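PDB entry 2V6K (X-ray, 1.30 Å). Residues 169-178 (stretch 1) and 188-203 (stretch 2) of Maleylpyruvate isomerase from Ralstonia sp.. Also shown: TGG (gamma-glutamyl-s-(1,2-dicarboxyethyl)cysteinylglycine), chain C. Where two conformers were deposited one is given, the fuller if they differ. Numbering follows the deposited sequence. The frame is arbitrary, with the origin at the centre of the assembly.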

# COMPACT_ATOMS: atom_id res chain seq x y z
N LEU A 169 0.85 11.20 -5.55
CA LEU A 169 1.64 12.29 -4.97
C LEU A 169 0.81 13.54 -4.68
O LEU A 169 0.92 14.12 -3.59
CB LEU A 169 2.83 12.64 -5.87
CG LEU A 169 3.72 13.76 -5.32
CD1 LEU A 169 4.47 13.30 -4.07
CD2 LEU A 169 4.69 14.24 -6.41
N VAL A 170 -0.00 13.95 -5.64
CA VAL A 170 -0.72 15.22 -5.51
C VAL A 170 -1.62 15.27 -4.26
O VAL A 170 -1.54 16.22 -3.49
CB VAL A 170 -1.44 15.60 -6.83
CG1 VAL A 170 -2.46 16.70 -6.63
CG2 VAL A 170 -0.40 16.03 -7.86
N PRO A 171 -2.47 14.25 -4.03
CA PRO A 171 -3.25 14.27 -2.79
C PRO A 171 -2.39 14.23 -1.53
O PRO A 171 -2.76 14.82 -0.52
CB PRO A 171 -4.11 13.00 -2.90
CG PRO A 171 -4.18 12.73 -4.37
CD PRO A 171 -2.81 13.09 -4.86
N GLN A 172 -1.24 13.58 -1.60
CA GLN A 172 -0.35 13.52 -0.44
C GLN A 172 0.25 14.89 -0.12
O GLN A 172 0.45 15.22 1.06
CB GLN A 172 0.73 12.46 -0.64
CG GLN A 172 1.51 12.16 0.63
CD GLN A 172 0.61 11.67 1.75
OE1 GLN A 172 0.11 10.54 1.71
NE2 GLN A 172 0.38 12.53 2.75
N VAL A 173 0.55 15.68 -1.15
CA VAL A 173 1.05 17.03 -0.94
C VAL A 173 -0.05 17.90 -0.32
O VAL A 173 0.22 18.71 0.56
CB VAL A 173 1.57 17.65 -2.26
CG1 VAL A 173 2.01 19.09 -2.03
CG2 VAL A 173 2.73 16.84 -2.79
N GLU A 174 -1.29 17.70 -0.75
CA GLU A 174 -2.42 18.42 -0.18
C GLU A 174 -2.56 18.11 1.31
O GLU A 174 -2.78 19.02 2.12
CB GLU A 174 -3.70 18.12 -0.97
CG GLU A 174 -5.00 18.64 -0.34
CD GLU A 174 -5.09 20.15 -0.29
OE1 GLU A 174 -4.41 20.84 -1.08
OE2 GLU A 174 -5.86 20.66 0.55
N SER A 175 -2.41 16.84 1.68
CA SER A 175 -2.45 16.45 3.09
C SER A 175 -1.30 17.08 3.87
O SER A 175 -1.49 17.56 5.00
CB SER A 175 -2.42 14.92 3.23
OG SER A 175 -2.47 14.54 4.60
N ALA A 176 -0.11 17.09 3.28
CA ALA A 176 1.05 17.75 3.89
C ALA A 176 0.74 19.21 4.23
O ALA A 176 1.08 19.70 5.31
CB ALA A 176 2.26 17.66 2.98
N ARG A 177 0.08 19.91 3.31
CA ARG A 177 -0.28 21.30 3.54
C ARG A 177 -1.29 21.41 4.70
O ARG A 177 -1.16 22.29 5.55
CB ARG A 177 -0.76 21.97 2.24
CG ARG A 177 0.34 22.00 1.17
CD ARG A 177 0.02 22.87 -0.05
NE ARG A 177 1.23 23.18 -0.81
CZ ARG A 177 1.46 22.86 -2.08
NH1 ARG A 177 0.55 22.23 -2.81
NH2 ARG A 177 2.62 23.20 -2.64
N ARG A 178 -2.26 20.49 4.75
CA ARG A 178 -3.25 20.44 5.82
C ARG A 178 -2.58 20.30 7.20
O ARG A 178 -2.99 20.94 8.18
CB ARG A 178 -4.21 19.28 5.57
CG ARG A 178 -5.22 19.02 6.68
CD ARG A 178 -5.90 17.68 6.49
NE ARG A 178 -6.88 17.42 7.55
CZ ARG A 178 -7.55 16.29 7.71
NH1 ARG A 178 -7.37 15.27 6.88
NH2 ARG A 178 -8.42 16.17 8.70
N LEU A 188 11.54 19.27 -5.83
CA LEU A 188 11.17 18.48 -7.00
C LEU A 188 9.72 18.04 -6.89
O LEU A 188 8.96 18.13 -7.85
CB LEU A 188 12.13 17.30 -7.22
CG LEU A 188 13.61 17.67 -7.41
CD1 LEU A 188 14.46 16.42 -7.56
CD2 LEU A 188 13.85 18.63 -8.57
N ILE A 189 9.33 17.60 -5.69
CA ILE A 189 7.94 17.29 -5.40
C ILE A 189 7.06 18.53 -5.60
O ILE A 189 6.00 18.44 -6.23
CB ILE A 189 7.79 16.71 -3.97
CG1 ILE A 189 8.28 15.26 -3.95
CG2 ILE A 189 6.35 16.79 -3.48
CD1 ILE A 189 8.36 14.64 -2.55
N ARG A 190 7.50 19.68 -5.10
CA ARG A 190 6.71 20.90 -5.25
C ARG A 190 6.52 21.24 -6.73
O ARG A 190 5.43 21.66 -7.14
CB ARG A 190 7.34 22.06 -4.48
CG ARG A 190 7.10 21.97 -2.97
CD ARG A 190 7.61 23.21 -2.24
NE ARG A 190 9.05 23.19 -1.98
CZ ARG A 190 9.96 23.92 -2.63
NH1 ARG A 190 9.61 24.72 -3.63
NH2 ARG A 190 11.24 23.83 -2.28
N ALA A 191 7.57 21.05 -7.53
CA ALA A 191 7.49 21.34 -8.97
C ALA A 191 6.55 20.37 -9.68
O ALA A 191 5.79 20.78 -10.56
CB ALA A 191 8.86 21.33 -9.60
N VAL A 192 6.58 19.09 -9.31
CA VAL A 192 5.66 18.11 -9.89
C VAL A 192 4.22 18.47 -9.54
O VAL A 192 3.33 18.46 -10.40
CB VAL A 192 5.98 16.67 -9.44
CG1 VAL A 192 4.86 15.71 -9.86
CG2 VAL A 192 7.31 16.22 -10.00
N ASP A 193 3.99 18.79 -8.27
CA ASP A 193 2.66 19.19 -7.82
C ASP A 193 2.16 20.41 -8.61
O ASP A 193 1.00 20.43 -9.04
CB ASP A 193 2.68 19.48 -6.32
CG ASP A 193 1.32 19.88 -5.80
OD1 ASP A 193 0.39 19.06 -5.87
OD2 ASP A 193 1.18 21.03 -5.33
N ALA A 194 3.03 21.40 -8.80
CA ALA A 194 2.64 22.60 -9.54
C ALA A 194 2.31 22.27 -11.00
O ALA A 194 1.32 22.78 -11.55
CB ALA A 194 3.75 23.64 -9.46
N ALA A 195 3.12 21.43 -11.63
CA ALA A 195 2.89 21.02 -13.01
C ALA A 195 1.56 20.28 -13.16
O ALA A 195 0.78 20.57 -14.08
CB ALA A 195 4.05 20.17 -13.53
N CYS A 196 1.28 19.35 -12.25
CA CYS A 196 0.00 18.65 -12.28
C CYS A 196 -1.16 19.61 -12.07
O CYS A 196 -2.21 19.46 -12.69
CB CYS A 196 -0.03 17.55 -11.21
SG CYS A 196 1.11 16.19 -11.53
N GLY A 197 -0.94 20.62 -11.22
CA GLY A 197 -1.96 21.62 -10.92
C GLY A 197 -2.38 22.47 -12.10
O GLY A 197 -3.40 23.16 -12.04
N GLU A 198 -1.59 22.44 -13.17
CA GLU A 198 -1.92 23.16 -14.40
C GLU A 198 -2.90 22.40 -15.29
O GLU A 198 -3.46 22.96 -16.24
CB GLU A 198 -0.65 23.47 -15.21
CG GLU A 198 0.35 24.37 -14.50
CD GLU A 198 1.60 24.62 -15.33
OE1 GLU A 198 1.49 24.80 -16.56
OE2 GLU A 198 2.70 24.64 -14.74
N LEU A 199 -3.11 21.12 -14.99
CA LEU A 199 -3.90 20.23 -15.84
C LEU A 199 -5.34 20.12 -15.40
O LEU A 199 -5.63 19.96 -14.21
CB LEU A 199 -3.26 18.83 -15.89
CG LEU A 199 -1.81 18.74 -16.36
CD1 LEU A 199 -1.29 17.33 -16.18
CD2 LEU A 199 -1.66 19.17 -17.81
N ASP A 200 -6.26 20.19 -16.36
CA ASP A 200 -7.69 20.13 -16.08
C ASP A 200 -8.09 18.89 -15.28
O ASP A 200 -8.93 18.98 -14.37
CB ASP A 200 -8.48 20.19 -17.38
CG ASP A 200 -9.96 20.41 -17.14
OD1 ASP A 200 -10.33 21.47 -16.59
OD2 ASP A 200 -10.75 19.52 -17.52
N ALA A 201 -7.51 17.74 -15.60
CA ALA A 201 -7.89 16.49 -14.94
C ALA A 201 -7.60 16.55 -13.44
O ALA A 201 -8.39 16.06 -12.63
CB ALA A 201 -7.19 15.30 -15.58
N PHE A 202 -6.48 17.16 -13.08
CA PHE A 202 -6.11 17.35 -11.68
C PHE A 202 -6.98 18.42 -11.02
O PHE A 202 -7.48 18.23 -9.91
CB PHE A 202 -4.63 17.70 -11.54
CG PHE A 202 -3.70 16.53 -11.74
CD1 PHE A 202 -3.18 15.84 -10.65
CD2 PHE A 202 -3.32 16.13 -13.02
CE1 PHE A 202 -2.31 14.77 -10.82
CE2 PHE A 202 -2.44 15.05 -13.20
CZ PHE A 202 -1.94 14.37 -12.10
N ARG A 203 -7.17 19.54 -11.71
CA ARG A 203 -7.98 20.62 -11.16
C ARG A 203 -9.39 20.14 -10.81
O ARG A 203 -9.91 20.45 -9.74
CB ARG A 203 -8.04 21.80 -12.13
CG ARG A 203 -6.71 22.50 -12.31
CD ARG A 203 -6.81 23.64 -13.31
NE ARG A 203 -5.56 24.40 -13.34
CZ ARG A 203 -5.39 25.55 -13.99
NH1 ARG A 203 -6.39 26.08 -14.69
NH2 ARG A 203 -4.22 26.16 -13.95
OC1 TGG C . -6.40 3.13 -1.04
CO1 TGG C . -7.39 2.58 -0.52
OT1 TGG C . -8.52 2.54 -1.04
CA1 TGG C . -7.18 1.92 0.82
NN1 TGG C . -5.86 1.30 0.87
CB1 TGG C . -7.28 2.93 1.95
CG1 TGG C . -8.67 3.53 2.04
CD1 TGG C . -8.94 4.33 3.31
OE1 TGG C . -7.81 4.62 4.09
NN2 TGG C . -9.69 5.51 3.01
CA2 TGG C . -9.79 6.62 3.90
CO2 TGG C . -10.90 6.21 4.86
OC2 TGG C . -12.17 6.13 4.26
NN3 TGG C . -10.89 6.87 6.13
CA3 TGG C . -12.02 6.72 7.02
CO3 TGG C . -11.53 6.43 8.41
OC3 TGG C . -10.31 6.34 8.62
OT3 TGG C . -12.41 6.29 9.30
CB2 TGG C . -10.04 7.79 2.97
SG2 TGG C . -10.52 9.30 3.72
CD2 TGG C . -9.19 9.98 4.64
CE2 TGG C . -8.14 10.52 3.70
OE2 TGG C . -7.99 11.76 3.57
OF2 TGG C . -7.44 9.71 3.05
CF2 TGG C . -9.83 11.06 5.51
CH2 TGG C . -8.91 11.66 6.53
OI2 TGG C . -7.84 11.09 6.81
OJ2 TGG C . -9.26 12.75 7.06
O HOH W 1 -1.62 18.97 -4.12
O HOH W 2 3.46 22.87 -5.59

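A single carboxylate, that of D193, makes the one direct polar contact between these two stretches and binds both bridging waters. One oxygen, OD2, accepts a hydrogen bond from R177 at 2.9 Å from its NH1, nearly straight at 162°, and the pair forms the salt bridge of the contact. OD2 lies at the edge of the guanidinium, near its plane, where the N-H bonds point. Water 2 braces the same pair: it donates to D193 OD2 (2.9 Å from the water O) and to the backbone R190 O (2.8 Å from the water O), and accepts from R177 NH2 (3.1 Å to the water O). The other carboxylate oxygen, D193 OD1, receives a hydrogen bond from water 1 (2.7 Å from the water O), which also donates to V170 O at 2.8 Å from its own oxygen. The chain thus links the aspartate to the backbone of the facing helix, close to the kink at P171, whose N has no hydrogen to bond to the turn before.

The helices 169-178 and 188-196 cross at -112°, their axes approaching to 9.8 Å, and the CA atoms of V170 and D193 lie 5.7 Å apart. The contact buries 431 Å² over both sides. V170 and D193 contribute most, each with its CA-to-CB bond directed toward the other stretch. The V170 methyl CG2 serves three neighbours at 3.7 Å: D193 OD1, C196 CB and F202 CE1, the last approached obliquely. F202 belongs to the next helix, which follows the turn C196 to L199, so one small branched side chain touches both helical segments of stretch 2.

Beside the polar site lies an apolar patch. V173 CG2 packs against I189 CG2 at 3.7 Å, while V173 CG1 comes within 3.9 Å of D193 CG, bringing hydrocarbon up to the carboxylate. In L169, t at chi1 and p at chi2, CD1 is 4.0 Å from I189 CG2, and CD2 is 3.8 Å from V192 CG1 while also lying 4.2 Å from I189 CG2. L169, V173, I189 and V192 are all buried, and their branched aliphatic side chains carry no polar group that would need a partner, which suits a buried place. R177 suits the exposed margin: its long side chain (m, t, t through chi3) extends to D193 while its charged end remains near solvent.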